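PDB 2UUY: tryptase inhibitor from Rhipicephalus appendiculatus, which probably inhibits serine endopeptidases such as tryptase, this chain being the Kunitz-type (TAP-like) domain of a longer secreted tick protein. Local coordinates for residues Lys16-Arg21 against Val31-Tyr36; Ile5-Pro10 against Tyr23-Cys28. All coordinates share one frame; numbering follows the deposited sequence. Where two conformers were deposited one is given.

Contact 1 of 2, residues Lys16-Arg21 against Val31-Tyr36; sequences KARFTR and VYEGCY
R18 and E33 run alongside each other in the same sense, their guanidinium and carboxylate planes only 17° apart, and join in a salt bridge from NH1 of R18 to OE1 of E33 at 2.9 Å. The turn at chi2 (-82°) brings CD of R18 to 3.8 Å from CB of E33. The guanidinium is shared: NH2 is hydrogen-bonded to the backbone of the other protein chain in the assembly. T20, on the same face of the sheet as E33, has its CG2 near CG2 of V31 in the conformer given. On the other face CB of A17 lies above one face of the F19 ring, toward its rim, while R21 and Y36 pass in opposite senses, guanidinium and ring planes 20° apart, with CG of R21 3.6 Å from CB of Y36; beyond that, NE of R21 bonds to the carbonyl of G38. F19 with G34 and R21 with Y32 are antiparallel hydrogen-bonded pairs, with T20-E33 the non-hydrogen-bonded pair between them; R21 N to Y32 O is nearly straight. These strands, 19-25 and 28-34, form the domain's beta hairpin, whose open end continues into C35, disulfide-bonded to C15, and faces the other protein.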
loop_
_atom_site.group_PDB
_atom_site.type_symbol
_atom_site.label_atom_id
_atom_site.label_comp_id
_atom_site.label_asym_id
_atom_site.label_seq_id
_atom_site.Cartn_x
_atom_site.Cartn_y
_atom_site.Cartn_z
ATOM N N LYS B 16 1.577 -2.585 -5.128
ATOM C CA LYS B 16 2.107 -3.090 -3.869
ATOM C C LYS B 16 1.046 -3.527 -2.853
ATOM O O LYS B 16 1.283 -3.520 -1.642
ATOM C CB LYS B 16 3.159 -2.147 -3.303
ATOM C CG LYS B 16 4.424 -2.150 -4.150
ATOM C CD LYS B 16 5.423 -1.134 -3.727
ATOM C CE LYS B 16 6.633 -1.183 -4.617
ATOM N NZ LYS B 16 7.611 -0.085 -4.289
ATOM N N ALA B 17 -0.086 -4.036 -3.347
ATOM C CA ALA B 17 -1.063 -4.711 -2.481
ATOM C C ALA B 17 -0.557 -6.104 -2.158
ATOM O O ALA B 17 0.254 -6.674 -2.887
ATOM C CB ALA B 17 -2.421 -4.812 -3.178
ATOM N N ARG B 18 -1.057 -6.669 -1.055
ATOM C CA ARG B 18 -0.893 -8.098 -0.769
ATOM C C ARG B 18 -2.260 -8.746 -0.679
ATOM O O ARG B 18 -2.779 -8.990 0.405
ATOM C CB ARG B 18 -0.059 -8.307 0.504
ATOM C CG ARG B 18 0.373 -9.761 0.700
ATOM C CD ARG B 18 -0.602 -10.696 1.312
ATOM N NE ARG B 18 -0.984 -10.284 2.669
ATOM C CZ ARG B 18 -0.380 -10.674 3.803
ATOM N NH1 ARG B 18 0.669 -11.490 3.807
ATOM N NH2 ARG B 18 -0.820 -10.240 4.967
ATOM N N PHE B 19 -2.856 -8.989 -1.832
ATOM C CA PHE B 19 -4.050 -9.827 -1.909
ATOM C C PHE B 19 -3.656 -11.296 -1.813
ATOM O O PHE B 19 -2.558 -11.670 -2.195
ATOM C CB PHE B 19 -4.768 -9.598 -3.223
ATOM C CG PHE B 19 -5.198 -8.196 -3.456
ATOM C CD1 PHE B 19 -6.099 -7.594 -2.602
ATOM C CD2 PHE B 19 -4.797 -7.494 -4.580
ATOM C CE1 PHE B 19 -6.523 -6.301 -2.827
ATOM C CE2 PHE B 19 -5.216 -6.197 -4.806
ATOM C CZ PHE B 19 -6.091 -5.609 -3.923
ATOM N N THR B 20 -4.579 -12.114 -1.314
ATOM C CA THR B 20 -4.421 -13.562 -1.291
ATOM C C THR B 20 -5.297 -14.144 -2.389
ATOM O O THR B 20 -6.513 -13.986 -2.360
ATOM C CB THR B 20 -4.827 -14.140 0.078
ATOM O OG1 THR B 20 -3.967 -13.591 1.072
ATOM C CG2 THR B 20 -4.729 -15.662 0.077
ATOM N N ARG B 21 -4.670 -14.780 -3.373
ATOM C CA ARG B 21 -5.409 -15.386 -4.495
ATOM C C ARG B 21 -4.989 -16.823 -4.657
ATOM O O ARG B 21 -3.868 -17.194 -4.365
ATOM C CB ARG B 21 -5.100 -14.659 -5.802
ATOM C CG ARG B 21 -5.273 -13.177 -5.760
ATOM C CD ARG B 21 -6.667 -12.767 -5.505
ATOM N NE ARG B 21 -7.542 -13.158 -6.597
ATOM C CZ ARG B 21 -8.828 -12.893 -6.643
ATOM N NH1 ARG B 21 -9.408 -12.288 -5.631
ATOM N NH2 ARG B 21 -9.541 -13.265 -7.701
ATOM N N VAL B 31 -1.639 -20.917 -3.355
ATOM C CA VAL B 31 -1.862 -19.572 -2.902
ATOM C C VAL B 31 -0.746 -18.643 -3.396
ATOM O O VAL B 31 0.446 -18.995 -3.400
ATOM C CB VAL B 31 -2.038 -19.548 -1.370
ATOM C CG1 VAL B 31 -0.701 -19.689 -0.658
ATOM C CG2 VAL B 31 -2.752 -18.274 -0.964
ATOM N N TYR B 32 -1.164 -17.462 -3.819
ATOM C CA TYR B 32 -0.263 -16.390 -4.237
ATOM C C TYR B 32 -0.632 -15.151 -3.435
ATOM O O TYR B 32 -1.802 -14.841 -3.256
ATOM C CB TYR B 32 -0.379 -16.149 -5.749
ATOM C CG TYR B 32 0.335 -17.237 -6.499
ATOM C CD1 TYR B 32 1.682 -17.123 -6.796
ATOM C CD2 TYR B 32 -0.306 -18.427 -6.825
ATOM C CE1 TYR B 32 2.364 -18.151 -7.411
ATOM C CE2 TYR B 32 0.357 -19.452 -7.435
ATOM C CZ TYR B 32 1.675 -19.296 -7.751
ATOM O OH TYR B 32 2.337 -20.342 -8.357
ATOM N N GLU B 33 0.384 -14.476 -2.916
ATOM C CA GLU B 33 0.208 -13.286 -2.078
ATOM C C GLU B 33 0.941 -12.125 -2.727
ATOM O O GLU B 33 2.174 -12.204 -2.922
ATOM C CB GLU B 33 0.801 -13.534 -0.708
ATOM C CG GLU B 33 0.108 -14.574 0.132
ATOM C CD GLU B 33 0.917 -14.787 1.394
ATOM O OE1 GLU B 33 0.697 -14.037 2.343
ATOM O OE2 GLU B 33 1.857 -15.615 1.405
ATOM N N GLY B 34 0.219 -11.068 -3.082
ATOM C CA GLY B 34 0.838 -9.947 -3.772
ATOM C C GLY B 34 -0.193 -9.246 -4.611
ATOM O O GLY B 34 -1.388 -9.270 -4.315
ATOM N N CYS B 35 0.275 -8.558 -5.654
ATOM C CA CYS B 35 -0.612 -7.763 -6.494
ATOM C C CYS B 35 -1.167 -8.618 -7.603
ATOM O O CYS B 35 -0.763 -8.538 -8.764
ATOM C CB CYS B 35 0.173 -6.576 -7.094
ATOM S SG CYS B 35 -0.862 -5.525 -8.123
ATOM N N TYR B 36 -2.089 -9.462 -7.221
ATOM C CA TYR B 36 -2.670 -10.456 -8.128
ATOM C C TYR B 36 -4.142 -10.191 -8.202
ATOM O O TYR B 36 -4.795 -10.135 -7.158
ATOM C CB TYR B 36 -2.423 -11.868 -7.599
ATOM C CG TYR B 36 -1.001 -12.277 -7.552
ATOM C CD1 TYR B 36 -0.305 -12.618 -8.711
ATOM C CD2 TYR B 36 -0.326 -12.326 -6.347
ATOM C CE1 TYR B 36 1.012 -12.993 -8.645
ATOM C CE2 TYR B 36 0.981 -12.730 -6.285
ATOM C CZ TYR B 36 1.643 -13.084 -7.438
ATOM O OH TYR B 36 2.946 -13.501 -7.367
#

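Contact 2 of 2, residues Ile5-Pro10 against Tyr23-Cys28; sequences IGWSEP and YCMGNC
Chi1 of Y23 (-76°) sets its CG anti to the carbonyl carbon, on the side of P10, and chi1 of W7 (-162°) sets its CG anti to the backbone N. CG of P10 comes down on the Y23 ring almost over its centre, 3.5 Å from the centroid and 9° off the normal, a CH-pi contact, and CB of P10 has CZ and CE1 of Y23 as its nearest ring atoms, both 3.8 Å away. P10 and M25 reach toward each other tip to tip, CD of P10 lying 4.0 Å from SD of M25, which a bend at chi2 places there in the conformer given. Y23-M25 form the end of strand 19-25 in the Kunitz-type hairpin; a type II' turn from M25 to C28, closed by M25 N to C28 O, reverses the chain into 28-34, and C24 and C28 are tied by disulfides to C50 and C1. An alanine in place of Y23 would probably leave CG of P10 without its aromatic face and open a gap beside the Y32 ring, which Y23 meets nearly at a right angle. At the turn, CZ2 of W7 lies 3.6 Å from CA of G26. One water, in the plane of the indole, accepts from W7 NE1 (2.9 Å) and from G26 N (3.1 Å), and donates a longer bond to C24 O, stitching the loop to the turn where no direct hydrogen bond does.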
loop_
_atom_site.group_PDB
_atom_site.type_symbol
_atom_site.label_atom_id
_atom_site.label_comp_id
_atom_site.label_asym_id
_atom_site.label_seq_id
_atom_site.Cartn_x
_atom_site.Cartn_y
_atom_site.Cartn_z
ATOM N N ILE B 5 9.837 -26.539 -10.890
ATOM C CA ILE B 5 10.739 -25.546 -11.378
ATOM C C ILE B 5 10.485 -25.423 -12.884
ATOM O O ILE B 5 10.383 -26.421 -13.601
ATOM C CB ILE B 5 12.205 -25.945 -11.069
ATOM C CG1 ILE B 5 12.433 -25.911 -9.567
ATOM C CG2 ILE B 5 13.163 -25.026 -11.764
ATOM C CD1 ILE B 5 13.753 -26.543 -9.164
ATOM N N GLY B 6 10.430 -24.186 -13.345
ATOM C CA GLY B 6 10.224 -23.893 -14.744
ATOM C C GLY B 6 8.795 -23.622 -15.126
ATOM O O GLY B 6 8.578 -23.102 -16.207
ATOM N N TRP B 7 7.844 -23.967 -14.273
ATOM C CA TRP B 7 6.430 -23.731 -14.563
ATOM C C TRP B 7 6.136 -22.258 -14.645
ATOM O O TRP B 7 6.732 -21.477 -13.887
ATOM C CB TRP B 7 5.581 -24.359 -13.464
ATOM C CG TRP B 7 4.133 -24.571 -13.825
ATOM C CD1 TRP B 7 3.061 -23.760 -13.540
ATOM C CD2 TRP B 7 3.597 -25.715 -14.501
ATOM N NE1 TRP B 7 1.916 -24.341 -14.009
ATOM C CE2 TRP B 7 2.223 -25.539 -14.594
ATOM C CE3 TRP B 7 4.171 -26.870 -15.058
ATOM C CZ2 TRP B 7 1.402 -26.453 -15.230
ATOM C CZ3 TRP B 7 3.345 -27.791 -15.658
ATOM C CH2 TRP B 7 1.978 -27.573 -15.753
ATOM N N SER B 8 5.223 -21.862 -15.509
ATOM C CA SER B 8 4.794 -20.482 -15.659
ATOM C C SER B 8 3.813 -20.152 -14.555
ATOM O O SER B 8 2.717 -20.686 -14.539
ATOM C CB SER B 8 4.081 -20.289 -16.994
ATOM O OG SER B 8 3.714 -18.933 -17.166
ATOM N N GLU B 9 4.215 -19.300 -13.650
ATOM C CA GLU B 9 3.366 -18.870 -12.542
ATOM C C GLU B 9 2.716 -17.542 -12.895
ATOM O O GLU B 9 3.034 -16.915 -13.899
ATOM C CB GLU B 9 4.198 -18.793 -11.274
ATOM C CG GLU B 9 4.674 -20.166 -10.887
ATOM C CD GLU B 9 5.466 -20.152 -9.605
ATOM O OE1 GLU B 9 6.709 -20.231 -9.677
ATOM O OE2 GLU B 9 4.872 -20.044 -8.528
ATOM N N PRO B 10 1.777 -17.089 -12.071
ATOM C CA PRO B 10 1.123 -15.887 -12.412
ATOM C C PRO B 10 2.057 -14.680 -12.515
ATOM O O PRO B 10 3.038 -14.590 -11.783
ATOM C CB PRO B 10 0.162 -15.628 -11.207
ATOM C CG PRO B 10 -0.077 -16.987 -10.706
ATOM C CD PRO B 10 1.220 -17.656 -10.833
ATOM N N TYR B 23 -4.552 -19.829 -7.451
ATOM C CA TYR B 23 -4.418 -20.089 -8.879
ATOM C C TYR B 23 -4.168 -21.569 -9.107
ATOM O O TYR B 23 -3.414 -22.218 -8.388
ATOM C CB TYR B 23 -3.225 -19.327 -9.450
ATOM C CG TYR B 23 -3.372 -17.854 -9.682
ATOM C CD1 TYR B 23 -3.557 -17.375 -10.952
ATOM C CD2 TYR B 23 -3.204 -16.938 -8.649
ATOM C CE1 TYR B 23 -3.601 -16.032 -11.213
ATOM C CE2 TYR B 23 -3.234 -15.579 -8.903
ATOM C CZ TYR B 23 -3.441 -15.135 -10.167
ATOM O OH TYR B 23 -3.432 -13.774 -10.396
ATOM N N CYS B 24 -4.778 -22.078 -10.152
ATOM C CA CYS B 24 -4.533 -23.439 -10.574
ATOM C C CYS B 24 -3.206 -23.563 -11.286
ATOM O O CYS B 24 -3.007 -22.934 -12.352
ATOM C CB CYS B 24 -5.650 -23.851 -11.529
ATOM S SG CYS B 24 -5.462 -25.534 -12.151
ATOM N N MET B 25 -2.301 -24.331 -10.692
ATOM C CA MET B 25 -0.967 -24.561 -11.231
ATOM C C MET B 25 -0.864 -26.036 -11.586
ATOM O O MET B 25 -0.476 -26.853 -10.770
ATOM C CB MET B 25 0.109 -24.186 -10.202
ATOM C CG MET B 25 0.008 -22.783 -9.611
ATOM S SD MET B 25 -0.133 -21.421 -10.788
ATOM C CE MET B 25 0.934 -21.879 -12.128
ATOM N N GLY B 26 -1.256 -26.386 -12.795
ATOM C CA GLY B 26 -1.233 -27.780 -13.237
ATOM C C GLY B 26 -2.377 -28.556 -12.604
ATOM O O GLY B 26 -3.537 -28.343 -12.950
ATOM N N ASN B 27 -2.058 -29.396 -11.642
ATOM C CA ASN B 27 -3.033 -30.287 -11.025
ATOM C C ASN B 27 -3.740 -29.704 -9.840
ATOM O O ASN B 27 -4.765 -30.239 -9.428
ATOM C CB ASN B 27 -2.340 -31.539 -10.525
ATOM C CG ASN B 27 -1.886 -32.445 -11.616
ATOM O OD1 ASN B 27 -2.238 -32.294 -12.771
ATOM N ND2 ASN B 27 -1.108 -33.438 -11.227
ATOM N N CYS B 28 -3.183 -28.654 -9.243
ATOM C CA CYS B 28 -3.625 -28.167 -7.947
ATOM C C CYS B 28 -3.539 -26.666 -7.823
ATOM O O CYS B 28 -2.795 -26.019 -8.566
ATOM C CB CYS B 28 -2.772 -28.805 -6.837
ATOM S SG CYS B 28 -0.921 -28.628 -7.025
HETATM O O HOH W 1 -0.893 -23.875 -14.658
#

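Contacts 1 and 2 lie about 15 Å apart between centres, on opposite sides of the centre of the chain, yet both draw on the one two-stranded hairpin: contact 1 at its open end, contact 2 at its turn. Along the chain their segments alternate, 5-10, 16-21, 23-28, 31-36, so the two cross. They meet through Y32, whose OH probably hydrogen-bonds OE2 of E9 at 2.6 Å and whose ring packs on P10, and through CB of Y36 against OH of Y23. The N-terminal loop is thereby fastened along the hairpin, while 16-21 meets the other protein chain of the assembly, which leaves 5-10 and 23-28 untouched.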